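Local coordinates for ribonuclease P protein component 3 (Thermococcus kodakarensis KOD1, PDB 3WYZ), which probably serves as a protein subunit of ribonuclease P, the RNA-based enzyme that trims the 5' ends of tRNA precursors, at residues Asp17-Glu22 / Ala109-Trp114; Glu53-Leu58 / Arg83-Leu88; Leu69-Arg72 / Leu76-Glu79; Ser177-Glu180 / Glu184-Gly187. All blocks are in the same frame, centred on the assembly; numbering follows the deposited sequence.

Contact 1: Asp17-Glu22 / Ala109-Trp114; sequences DVRDEE and ALISPW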
loop_
_atom_site.group_PDB
_atom_site.type_symbol
_atom_site.label_atom_id
_atom_site.label_comp_id
_atom_site.label_asym_id
_atom_site.label_seq_id
_atom_site.Cartn_x
_atom_site.Cartn_y
_atom_site.Cartn_z
ATOM N N ASP A 17 -1.329 -0.206 -6.155
ATOM C CA ASP A 17 -0.540 1.013 -6.038
ATOM C C ASP A 17 0.446 1.177 -7.198
ATOM O O ASP A 17 1.509 0.571 -7.212
ATOM C CB ASP A 17 0.185 0.986 -4.685
ATOM C CG ASP A 17 0.918 2.271 -4.365
ATOM O OD1 ASP A 17 0.656 3.297 -5.021
ATOM O OD2 ASP A 17 1.752 2.235 -3.427
ATOM N N VAL A 18 0.050 1.978 -8.185
ATOM C CA VAL A 18 0.949 2.456 -9.237
ATOM C C VAL A 18 0.786 3.970 -9.342
ATOM O O VAL A 18 -0.322 4.490 -9.230
ATOM C CB VAL A 18 0.679 1.785 -10.603
ATOM C CG1 VAL A 18 1.049 0.316 -10.556
ATOM C CG2 VAL A 18 -0.767 1.926 -11.021
ATOM N N ARG A 19 1.892 4.674 -9.560
ATOM C CA ARG A 19 1.918 6.130 -9.411
ATOM C C ARG A 19 2.316 6.896 -10.676
ATOM O O ARG A 19 2.511 8.108 -10.621
ATOM C CB ARG A 19 2.861 6.493 -8.265
ATOM C CG ARG A 19 2.426 5.924 -6.927
ATOM C CD ARG A 19 3.582 5.778 -5.955
ATOM N NE ARG A 19 3.176 5.069 -4.746
ATOM C CZ ARG A 19 3.946 4.904 -3.674
ATOM N NH1 ARG A 19 5.178 5.404 -3.640
ATOM N NH2 ARG A 19 3.477 4.239 -2.624
ATOM N N ASP A 20 2.403 6.193 -11.806
ATOM C CA ASP A 20 2.862 6.772 -13.074
ATOM C C ASP A 20 1.914 6.386 -14.220
ATOM O O ASP A 20 1.383 5.269 -14.245
ATOM C CB ASP A 20 4.286 6.277 -13.365
ATOM C CG ASP A 20 4.906 6.932 -14.586
ATOM O OD1 ASP A 20 5.152 8.155 -14.552
ATOM O OD2 ASP A 20 5.173 6.221 -15.576
ATOM N N GLU A 21 1.703 7.314 -15.154
ATOM C CA GLU A 21 0.836 7.084 -16.320
ATOM C C GLU A 21 1.224 5.845 -17.121
ATOM O O GLU A 21 0.391 4.962 -17.347
ATOM C CB GLU A 21 0.870 8.278 -17.276
ATOM C CG GLU A 21 -0.285 9.249 -17.139
ATOM C CD GLU A 21 -0.379 10.223 -18.305
ATOM O OE1 GLU A 21 0.580 10.316 -19.105
ATOM O OE2 GLU A 21 -1.419 10.901 -18.420
ATOM N N GLU A 22 2.482 5.800 -17.566
ATOM C CA GLU A 22 2.960 4.692 -18.394
ATOM C C GLU A 22 2.955 3.367 -17.632
ATOM O O GLU A 22 2.701 2.312 -18.209
ATOM C CB GLU A 22 4.366 4.973 -18.934
ATOM C CG GLU A 22 4.428 6.121 -19.929
ATOM C CD GLU A 22 5.792 6.252 -20.582
ATOM O OE1 GLU A 22 6.365 5.209 -20.977
ATOM O OE2 GLU A 22 6.292 7.397 -20.705
ATOM N N ALA A 109 -5.051 1.559 4.006
ATOM C CA ALA A 109 -3.796 0.815 4.043
ATOM C C ALA A 109 -2.627 1.638 4.548
ATOM O O ALA A 109 -2.545 2.838 4.295
ATOM C CB ALA A 109 -3.471 0.262 2.665
ATOM N N LEU A 110 -1.729 0.962 5.259
ATOM C CA LEU A 110 -0.434 1.503 5.629
ATOM C C LEU A 110 0.601 0.862 4.719
ATOM O O LEU A 110 0.782 -0.355 4.748
ATOM C CB LEU A 110 -0.118 1.181 7.090
ATOM C CG LEU A 110 1.208 1.697 7.653
ATOM C CD1 LEU A 110 1.239 3.215 7.625
ATOM C CD2 LEU A 110 1.432 1.176 9.069
ATOM N N ILE A 111 1.264 1.682 3.908
ATOM C CA ILE A 111 2.223 1.194 2.930
ATOM C C ILE A 111 3.624 1.217 3.525
ATOM O O ILE A 111 4.104 2.274 3.939
ATOM C CB ILE A 111 2.217 2.056 1.648
ATOM C CG1 ILE A 111 0.799 2.221 1.088
ATOM C CG2 ILE A 111 3.130 1.452 0.589
ATOM C CD1 ILE A 111 0.088 0.926 0.735
ATOM N N SER A 112 4.260 0.043 3.572
ATOM C CA SER A 112 5.662 -0.097 3.979
ATOM C C SER A 112 6.002 0.616 5.294
ATOM O O SER A 112 6.650 1.656 5.278
ATOM C CB SER A 112 6.579 0.419 2.868
ATOM O OG SER A 112 6.432 -0.350 1.695
ATOM N N PRO A 113 5.573 0.054 6.437
ATOM C CA PRO A 113 5.870 0.668 7.739
ATOM C C PRO A 113 7.362 0.737 8.055
ATOM O O PRO A 113 7.778 1.560 8.871
ATOM C CB PRO A 113 5.140 -0.243 8.743
ATOM C CG PRO A 113 4.868 -1.514 8.002
ATOM C CD PRO A 113 4.706 -1.128 6.568
ATOM N N TRP A 114 8.142 -0.128 7.408
ATOM C CA TRP A 114 9.601 -0.177 7.553
ATOM C C TRP A 114 10.333 0.912 6.761
ATOM O O TRP A 114 11.528 1.124 6.961
ATOM C CB TRP A 114 10.133 -1.553 7.099
ATOM C CG TRP A 114 9.705 -1.909 5.706
ATOM C CD1 TRP A 114 10.303 -1.533 4.533
ATOM C CD2 TRP A 114 8.558 -2.687 5.337
ATOM N NE1 TRP A 114 9.601 -2.031 3.463
ATOM C CE2 TRP A 114 8.521 -2.738 3.928
ATOM C CE3 TRP A 114 7.559 -3.345 6.064
ATOM C CZ2 TRP A 114 7.528 -3.421 3.233
ATOM C CZ3 TRP A 114 6.565 -4.021 5.370
ATOM C CH2 TRP A 114 6.557 -4.053 3.968
#
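The guanidinium of Arg-19 and the carboxylate of Asp-17 are the flat groups that meet Ile-111. Its CG2 methyl lies at the guanidinium edge, near the plane, 4.3 Å from Arg-19 NH2. The same methyl is 4.3 Å from Asp-17 OD2, so one apolar branch abuts the polar pair without a hydrogen bond. The residues sit at the C-terminal ends of strands 14-18 and 109-111, the first and fifth strands of the TIM barrel-like fold, and the contact reaches across the barrel interior between them. Phe-174 of strand 173-176 packs against Ile-111.

Arg-19 grips Asp-17 side-on. Arg-19 NE donates to Asp-17 OD1 over 3.1 Å, at a fairly straight 160°. Arg-19 NH2 approaches the syn lone pair of Asp-17 OD2 in a more bent bond, and OD2 is tilted 31° from the guanidinium plane. The carboxylate gets there because Asp-17 CG stands opposite the backbone N (chi1 -173°). Both oxygens have second partners, Thr-37 OG1 at OD1 and Ser-178 OG at OD2, which together should fix the rotation of the carboxylate. Arg-19 NH1 adds a salt bridge to Glu-180 and a hydrogen bond to a bound glycerol, so the guanidinium pairs with two acids, between which its charge is probably shared. Past the strand, the chain of 109-114 turns so that Ser-112 CA lies over the centre of one face of the Trp-114 ring, 3.8 Å above its plane.

Contact 2: Glu53-Leu58 / Arg83-Leu88; sequences EELKEL and RNLKAL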
loop_
_atom_site.group_PDB
_atom_site.type_symbol
_atom_site.label_atom_id
_atom_site.label_comp_id
_atom_site.label_asym_id
_atom_site.label_seq_id
_atom_site.Cartn_x
_atom_site.Cartn_y
_atom_site.Cartn_z
ATOM N N GLU A 53 -11.075 18.530 -7.282
ATOM C CA GLU A 53 -11.009 18.789 -8.722
ATOM C C GLU A 53 -9.997 17.857 -9.377
ATOM O O GLU A 53 -10.230 17.352 -10.472
ATOM C CB GLU A 53 -10.632 20.252 -8.992
ATOM C CG GLU A 53 -10.730 20.687 -10.455
ATOM C CD GLU A 53 -9.478 20.394 -11.276
ATOM O OE1 GLU A 53 -8.355 20.526 -10.740
ATOM O OE2 GLU A 53 -9.615 20.042 -12.470
ATOM N N GLU A 54 -8.873 17.643 -8.701
ATOM C CA GLU A 54 -7.851 16.714 -9.166
ATOM C C GLU A 54 -8.365 15.272 -9.124
ATOM O O GLU A 54 -8.211 14.529 -10.090
ATOM C CB GLU A 54 -6.589 16.847 -8.311
ATOM C CG GLU A 54 -5.388 16.059 -8.818
ATOM C CD GLU A 54 -4.613 16.762 -9.920
ATOM O OE1 GLU A 54 -5.155 17.695 -10.555
ATOM O OE2 GLU A 54 -3.448 16.369 -10.150
ATOM N N LEU A 55 -8.978 14.885 -8.008
ATOM C CA LEU A 55 -9.493 13.527 -7.851
ATOM C C LEU A 55 -10.568 13.197 -8.887
ATOM O O LEU A 55 -10.615 12.078 -9.400
ATOM C CB LEU A 55 -10.028 13.300 -6.433
ATOM C CG LEU A 55 -8.977 13.221 -5.317
ATOM C CD1 LEU A 55 -9.659 13.206 -3.957
ATOM C CD2 LEU A 55 -8.075 12.003 -5.471
ATOM N N LYS A 56 -11.421 14.169 -9.196
ATOM C CA LYS A 56 -12.427 14.007 -10.241
ATOM C C LYS A 56 -11.756 13.758 -11.588
ATOM O O LYS A 56 -12.164 12.874 -12.338
ATOM C CB LYS A 56 -13.334 15.241 -10.323
ATOM C CG LYS A 56 -14.536 15.061 -11.244
ATOM C CD LYS A 56 -15.363 16.334 -11.377
ATOM C CE LYS A 56 -16.418 16.188 -12.466
ATOM N NZ LYS A 56 -17.384 17.323 -12.481
ATOM N N GLU A 57 -10.720 14.541 -11.877
ATOM C CA GLU A 57 -9.942 14.389 -13.106
ATOM C C GLU A 57 -9.211 13.046 -13.133
ATOM O O GLU A 57 -9.095 12.424 -14.191
ATOM C CB GLU A 57 -8.944 15.546 -13.255
ATOM C CG GLU A 57 -8.282 15.639 -14.625
ATOM C CD GLU A 57 -7.290 16.794 -14.742
ATOM O OE1 GLU A 57 -7.404 17.783 -13.979
ATOM O OE2 GLU A 57 -6.391 16.712 -15.614
ATOM N N LEU A 58 -8.721 12.607 -11.973
ATOM C CA LEU A 58 -8.060 11.301 -11.842
ATOM C C LEU A 58 -9.036 10.136 -11.991
ATOM O O LEU A 58 -8.731 9.148 -12.661
ATOM C CB LEU A 58 -7.330 11.193 -10.497
ATOM C CG LEU A 58 -6.080 12.062 -10.349
ATOM C CD1 LEU A 58 -5.660 12.157 -8.893
ATOM C CD2 LEU A 58 -4.939 11.529 -11.207
ATOM N N ARG A 83 -13.111 13.916 6.003
ATOM C CA ARG A 83 -13.788 14.554 4.870
ATOM C C ARG A 83 -14.461 13.532 3.947
ATOM O O ARG A 83 -15.344 13.893 3.171
ATOM C CB ARG A 83 -12.820 15.424 4.056
ATOM C CG ARG A 83 -11.821 16.254 4.856
ATOM C CD ARG A 83 -12.449 17.092 5.962
ATOM N NE ARG A 83 -13.113 18.293 5.451
ATOM C CZ ARG A 83 -13.673 19.235 6.211
ATOM N NH1 ARG A 83 -13.663 19.131 7.538
ATOM N NH2 ARG A 83 -14.250 20.289 5.641
ATOM N N ASN A 84 -14.038 12.269 4.028
ATOM C CA ASN A 84 -14.611 11.179 3.227
ATOM C C ASN A 84 -14.571 11.448 1.716
ATOM O O ASN A 84 -15.604 11.703 1.093
ATOM C CB ASN A 84 -16.049 10.872 3.676
ATOM C CG ASN A 84 -16.136 10.463 5.141
ATOM O OD1 ASN A 84 -15.183 9.936 5.716
ATOM N ND2 ASN A 84 -17.295 10.699 5.750
ATOM N N LEU A 85 -13.373 11.372 1.139
ATOM C CA LEU A 85 -13.161 11.657 -0.283
ATOM C C LEU A 85 -13.387 10.404 -1.121
ATOM O O LEU A 85 -13.296 9.285 -0.612
ATOM C CB LEU A 85 -11.742 12.182 -0.530
ATOM C CG LEU A 85 -11.371 13.524 0.121
ATOM C CD1 LEU A 85 -10.881 13.336 1.550
ATOM C CD2 LEU A 85 -10.315 14.259 -0.695
ATOM N N LYS A 86 -13.675 10.594 -2.407
ATOM C CA LYS A 86 -13.886 9.471 -3.321
ATOM C C LYS A 86 -12.545 8.884 -3.760
ATOM O O LYS A 86 -12.148 8.998 -4.918
ATOM C CB LYS A 86 -14.701 9.906 -4.541
ATOM C CG LYS A 86 -16.144 10.262 -4.236
ATOM C CD LYS A 86 -16.922 10.511 -5.519
ATOM C CE LYS A 86 -18.407 10.688 -5.254
ATOM N NZ LYS A 86 -19.177 10.823 -6.522
ATOM N N ALA A 87 -11.857 8.246 -2.820
ATOM C CA ALA A 87 -10.548 7.658 -3.078
ATOM C C ALA A 87 -10.141 6.782 -1.907
ATOM O O ALA A 87 -10.576 7.006 -0.773
ATOM C CB ALA A 87 -9.508 8.750 -3.299
ATOM N N LEU A 88 -9.305 5.784 -2.184
ATOM C CA LEU A 88 -8.681 5.011 -1.123
ATOM C C LEU A 88 -7.665 5.904 -0.444
ATOM O O LEU A 88 -6.946 6.651 -1.106
ATOM C CB LEU A 88 -7.968 3.774 -1.665
ATOM C CG LEU A 88 -8.826 2.757 -2.403
ATOM C CD1 LEU A 88 -7.963 1.626 -2.924
ATOM C CD2 LEU A 88 -9.961 2.219 -1.545
#
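Leu-55 carries its side chain from helix 48-62 to the loop that holds Leu-85 and Ala-87. The CB bond already points toward that loop, and with CG set anti to the carbonyl carbon (chi1 -71°) the chain forks at CG into two methyls that serve different partners. CD1 of Leu-55 meets Leu-85 CD2 at 3.5 Å, tighter than usual van der Waals contact; it also lies 4.1 Å from Leu-85 CB. The two leucine side chains cross at about a right angle, so the touch falls on methyls instead of running along the chains. Leu-55 CD2, the other branch, rests 4.2 Å from Ala-87 CB. Within the barrel, residues 83-88 lead from helix 74-83 into strand 88-92, and the contact therefore joins this connection, at the N-terminal end of the strand, to helix 48-62, the helix before 74-83 in the chain. Strand 65-70 adds Val-65, which also packs on Leu-55. An inverse gamma turn centred on Lys-86, with a weak bond of 2.8 Å from Ala-87 N to Leu-85 O, is consistent with both flanking residues facing the helix, while the end of the Lys-86 side chain leads away from it. Nearby, the Arg-83 guanidinium makes a cation-pi contact with Trp-48 at the start of the same helix, and Leu-88 enters the sheet through backbone bonds to Val-65 and Leu-67.

Contact 3: Leu69-Arg72 / Leu76-Glu79; sequences LVTR and LIRE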
loop_
_atom_site.group_PDB
_atom_site.type_symbol
_atom_site.label_atom_id
_atom_site.label_comp_id
_atom_site.label_asym_id
_atom_site.label_seq_id
_atom_site.Cartn_x
_atom_site.Cartn_y
_atom_site.Cartn_z
ATOM N N LEU A 69 -0.783 9.646 1.417
ATOM C CA LEU A 69 -0.353 10.749 2.264
ATOM C C LEU A 69 1.044 10.489 2.808
ATOM O O LEU A 69 1.276 9.486 3.487
ATOM C CB LEU A 69 -1.320 10.943 3.436
ATOM C CG LEU A 69 -2.796 11.162 3.113
ATOM C CD1 LEU A 69 -3.562 11.430 4.404
ATOM C CD2 LEU A 69 -2.997 12.297 2.113
ATOM N N VAL A 70 1.970 11.393 2.499
ATOM C CA VAL A 70 3.293 11.385 3.116
ATOM C C VAL A 70 3.426 12.666 3.947
ATOM O O VAL A 70 3.304 13.777 3.427
ATOM C CB VAL A 70 4.424 11.229 2.071
ATOM C CG1 VAL A 70 4.092 10.114 1.086
ATOM C CG2 VAL A 70 4.678 12.516 1.308
ATOM N N THR A 71 3.633 12.502 5.249
ATOM C CA THR A 71 3.671 13.631 6.175
ATOM C C THR A 71 4.233 13.216 7.533
ATOM O O THR A 71 4.333 12.027 7.841
ATOM C CB THR A 71 2.267 14.253 6.371
ATOM O OG1 THR A 71 2.347 15.354 7.283
ATOM C CG2 THR A 71 1.274 13.233 6.915
ATOM N N ARG A 72 4.607 14.212 8.333
ATOM C CA ARG A 72 5.097 13.987 9.690
ATOM C C ARG A 72 4.186 14.673 10.706
ATOM O O ARG A 72 4.650 15.164 11.735
ATOM C CB ARG A 72 6.538 14.500 9.832
ATOM C CG ARG A 72 7.556 13.811 8.934
ATOM C CD ARG A 72 7.588 12.304 9.161
ATOM N NE ARG A 72 8.895 11.723 8.862
ATOM C CZ ARG A 72 9.939 11.732 9.690
ATOM N NH1 ARG A 72 9.858 12.302 10.891
ATOM N NH2 ARG A 72 11.079 11.168 9.310
ATOM N N LEU A 76 -3.078 15.417 10.453
ATOM C CA LEU A 76 -3.494 15.476 9.046
ATOM C C LEU A 76 -4.181 14.187 8.578
ATOM O O LEU A 76 -5.075 14.237 7.734
ATOM C CB LEU A 76 -2.297 15.783 8.139
ATOM C CG LEU A 76 -1.828 17.242 8.067
ATOM C CD1 LEU A 76 -1.659 17.896 9.433
ATOM C CD2 LEU A 76 -0.525 17.310 7.296
ATOM N N ILE A 77 -3.763 13.047 9.128
ATOM C CA ILE A 77 -4.356 11.752 8.787
ATOM C C ILE A 77 -5.820 11.727 9.218
ATOM O O ILE A 77 -6.680 11.268 8.463
ATOM C CB ILE A 77 -3.590 10.558 9.426
ATOM C CG1 ILE A 77 -2.305 10.237 8.650
ATOM C CG2 ILE A 77 -4.451 9.297 9.442
ATOM C CD1 ILE A 77 -1.233 11.301 8.703
ATOM N N ARG A 78 -6.093 12.215 10.428
ATOM C CA ARG A 78 -7.465 12.293 10.941
ATOM C C ARG A 78 -8.296 13.289 10.140
ATOM O O ARG A 78 -9.458 13.033 9.829
ATOM C CB ARG A 78 -7.477 12.701 12.418
ATOM C CG ARG A 78 -8.769 12.351 13.140
ATOM C CD ARG A 78 -8.873 13.016 14.505
ATOM N NE ARG A 78 -7.752 12.684 15.391
ATOM C CZ ARG A 78 -6.680 13.451 15.612
ATOM N NH1 ARG A 78 -6.534 14.635 15.019
ATOM N NH2 ARG A 78 -5.735 13.025 16.446
ATOM N N GLU A 79 -7.688 14.425 9.809
ATOM C CA GLU A 79 -8.383 15.497 9.105
ATOM C C GLU A 79 -8.811 15.072 7.704
ATOM O O GLU A 79 -9.934 15.347 7.292
ATOM C CB GLU A 79 -7.501 16.753 9.042
ATOM C CG GLU A 79 -8.203 18.000 8.519
ATOM C CD GLU A 79 -9.424 18.401 9.337
ATOM O OE1 GLU A 79 -9.402 18.244 10.578
ATOM O OE2 GLU A 79 -10.411 18.882 8.736
#
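Thr-71 meets both Leu-76 and Ile-77, the main touch between residues 69-72 and helix 74-83 in the beta-alpha-beta unit that strand 65-70 opens and strand 88-92 completes. The apolar part comes first. Thr-71 CG2 abuts Ile-77 CD1 at 3.6 Å, the end of the isoleucine having come nearer than its CB bond direction alone would bring it. Two residues earlier, on the same side of the strand, Leu-69 points to the helix as well, and its CD1 stands 4.5 Å from Ile-77 CA, a looser approach. Leu-69 and Ile-77 are buried further by the barrel: Leu-69 also packs on Leu-40 and Leu-89, and Ile-77 on Val-91 and on Met-101 of helix 96-104.

Polar atoms are few. The Thr-71 side chain is turned with CG2 between the backbone N and the carbonyl carbon, which leaves OG1 opposite the N (chi1 180°). Placed there, OG1 forms a hydrogen bond with Leu-42 O and a weak one with Lys-73 N, so the hydroxyl ties this end of the segment to the residues that follow strand 33-41. On the helix side it meets only carbon: Leu-76 CD2 lies 3.5 Å from Thr-71 OG1.

Contact 4: Ser177-Glu180 / Glu184-Gly187; sequences SSAE and EVRG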
loop_
_atom_site.group_PDB
_atom_site.type_symbol
_atom_site.label_atom_id
_atom_site.label_comp_id
_atom_site.label_asym_id
_atom_site.label_seq_id
_atom_site.Cartn_x
_atom_site.Cartn_y
_atom_site.Cartn_z
ATOM N N SER A 177 3.719 -3.118 -6.397
ATOM C CA SER A 177 4.947 -2.549 -6.932
ATOM C C SER A 177 5.211 -1.159 -6.367
ATOM O O SER A 177 6.369 -0.792 -6.148
ATOM C CB SER A 177 4.890 -2.478 -8.465
ATOM O OG SER A 177 3.932 -1.522 -8.906
ATOM N N SER A 178 4.145 -0.393 -6.135
ATOM C CA SER A 178 4.255 1.025 -5.776
ATOM C C SER A 178 5.130 1.724 -6.817
ATOM O O SER A 178 5.997 2.528 -6.474
ATOM C CB SER A 178 4.826 1.203 -4.362
ATOM O OG SER A 178 4.022 0.547 -3.396
ATOM N N ALA A 179 4.891 1.397 -8.088
ATOM C CA ALA A 179 5.760 1.813 -9.188
ATOM C C ALA A 179 5.624 3.298 -9.476
ATOM O O ALA A 179 4.510 3.828 -9.553
ATOM C CB ALA A 179 5.455 1.008 -10.439
ATOM N N GLU A 180 6.767 3.966 -9.606
ATOM C CA GLU A 180 6.812 5.372 -9.996
ATOM C C GLU A 180 7.324 5.540 -11.427
ATOM O O GLU A 180 7.448 6.662 -11.919
ATOM C CB GLU A 180 7.659 6.168 -9.001
ATOM C CG GLU A 180 7.054 6.147 -7.602
ATOM C CD GLU A 180 7.682 7.132 -6.634
ATOM O OE1 GLU A 180 8.563 7.920 -7.049
ATOM O OE2 GLU A 180 7.283 7.113 -5.447
ATOM N N GLU A 184 9.384 -0.155 -13.005
ATOM C CA GLU A 184 9.152 -0.746 -11.684
ATOM C C GLU A 184 7.889 -1.620 -11.604
ATOM O O GLU A 184 7.630 -2.232 -10.569
ATOM C CB GLU A 184 9.087 0.359 -10.627
ATOM C CG GLU A 184 10.352 1.200 -10.547
ATOM C CD GLU A 184 10.319 2.223 -9.430
ATOM O OE1 GLU A 184 9.264 2.379 -8.780
ATOM O OE2 GLU A 184 11.356 2.879 -9.198
ATOM N N VAL A 185 7.110 -1.678 -12.683
ATOM C CA VAL A 185 5.923 -2.531 -12.732
ATOM C C VAL A 185 6.349 -3.978 -12.978
ATOM O O VAL A 185 7.109 -4.252 -13.898
ATOM C CB VAL A 185 4.952 -2.090 -13.850
ATOM C CG1 VAL A 185 3.688 -2.935 -13.850
ATOM C CG2 VAL A 185 4.585 -0.620 -13.690
ATOM N N ARG A 186 5.850 -4.894 -12.152
ATOM C CA ARG A 186 6.126 -6.323 -12.304
ATOM C C ARG A 186 4.808 -7.094 -12.340
ATOM O O ARG A 186 3.818 -6.684 -11.738
ATOM C CB ARG A 186 6.981 -6.838 -11.144
ATOM C CG ARG A 186 8.308 -6.119 -10.931
ATOM C CD ARG A 186 9.404 -6.550 -11.899
ATOM N NE ARG A 186 9.755 -5.493 -12.851
ATOM C CZ ARG A 186 9.755 -5.611 -14.181
ATOM N NH1 ARG A 186 10.093 -4.562 -14.924
ATOM N NH2 ARG A 186 9.430 -6.757 -14.785
ATOM N N GLY A 187 4.806 -8.221 -13.041
ATOM C CA GLY A 187 3.595 -9.019 -13.215
ATOM C C GLY A 187 3.175 -9.741 -11.947
ATOM O O GLY A 187 3.955 -9.826 -10.998
#
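Glu-184 OE1 receives the backbone amide N of Glu-180 in a nearly straight bond of 3.1 Å (171°), and Ser-142 OG adds a weak hydrogen bond to the same oxygen. The amide arrives from above the carboxylate plane, 51° out of it. To bring OE1 there, the glutamate side chain stays extended beyond CG and runs alongside the 177-180 backbone, with Glu-184 OE1 3.6 Å from Ala-179 CA. Its root packs too: Glu-184 CB touches Ala-179 CB at 3.7 Å. That alanine methyl, Ala-179 CB, also meets Val-185 CG2 at 3.7 Å, so it contacts two successive residues of the partner segment. Further back, Ser-177 CB sits 3.5 Å from Glu-184 O, while its OG accepts a weak bond from Ala-179 N and has a further hydrogen bond to Glu-15.

With an alanine at Glu-184, the amide of Glu-180 would probably be left without its acceptor and the two arms of the loop would lose their one direct hydrogen bond. The carboxylate of Glu-180 itself points elsewhere, forming a salt bridge with Lys-39, and Glu-180 OE1 is 5.8 Å from Glu-184 OE1, a separation that probably limits repulsion between the two acids.

The loop folds back on itself after strand 173-176, the last strand of the barrel sheet, and delivers Gly-187 to the N-cap position of helix 188-198. The CB bond of Val-185 points away from the 177-180 arm, though CG2 still reaches Ala-179, and the side chain packs on Ala-23, Ala-27 and Trp-30 of helix 21-30.

Contacts 1 and 4 form one neighbourhood, their centres 9 Å apart. They touch directly: Arg-19 N lies 2.8 Å from Ala-179 O, a probable backbone hydrogen bond joining the loops that follow the first and last strands. Bound glycerol, probably from the crystallisation liquor, lies about 3 Å from the Arg-19 side chain and likewise from that of Ser-178, which suggests a pocket here without identifying an active site. Contacts 2 and 3 are nested in the chain loop closed by contact 1, with contact 3 inside that of contact 2; their centres are 16 Å apart. Contact 3 lies across the chain's centre from contact 4, about 24 Å between centres.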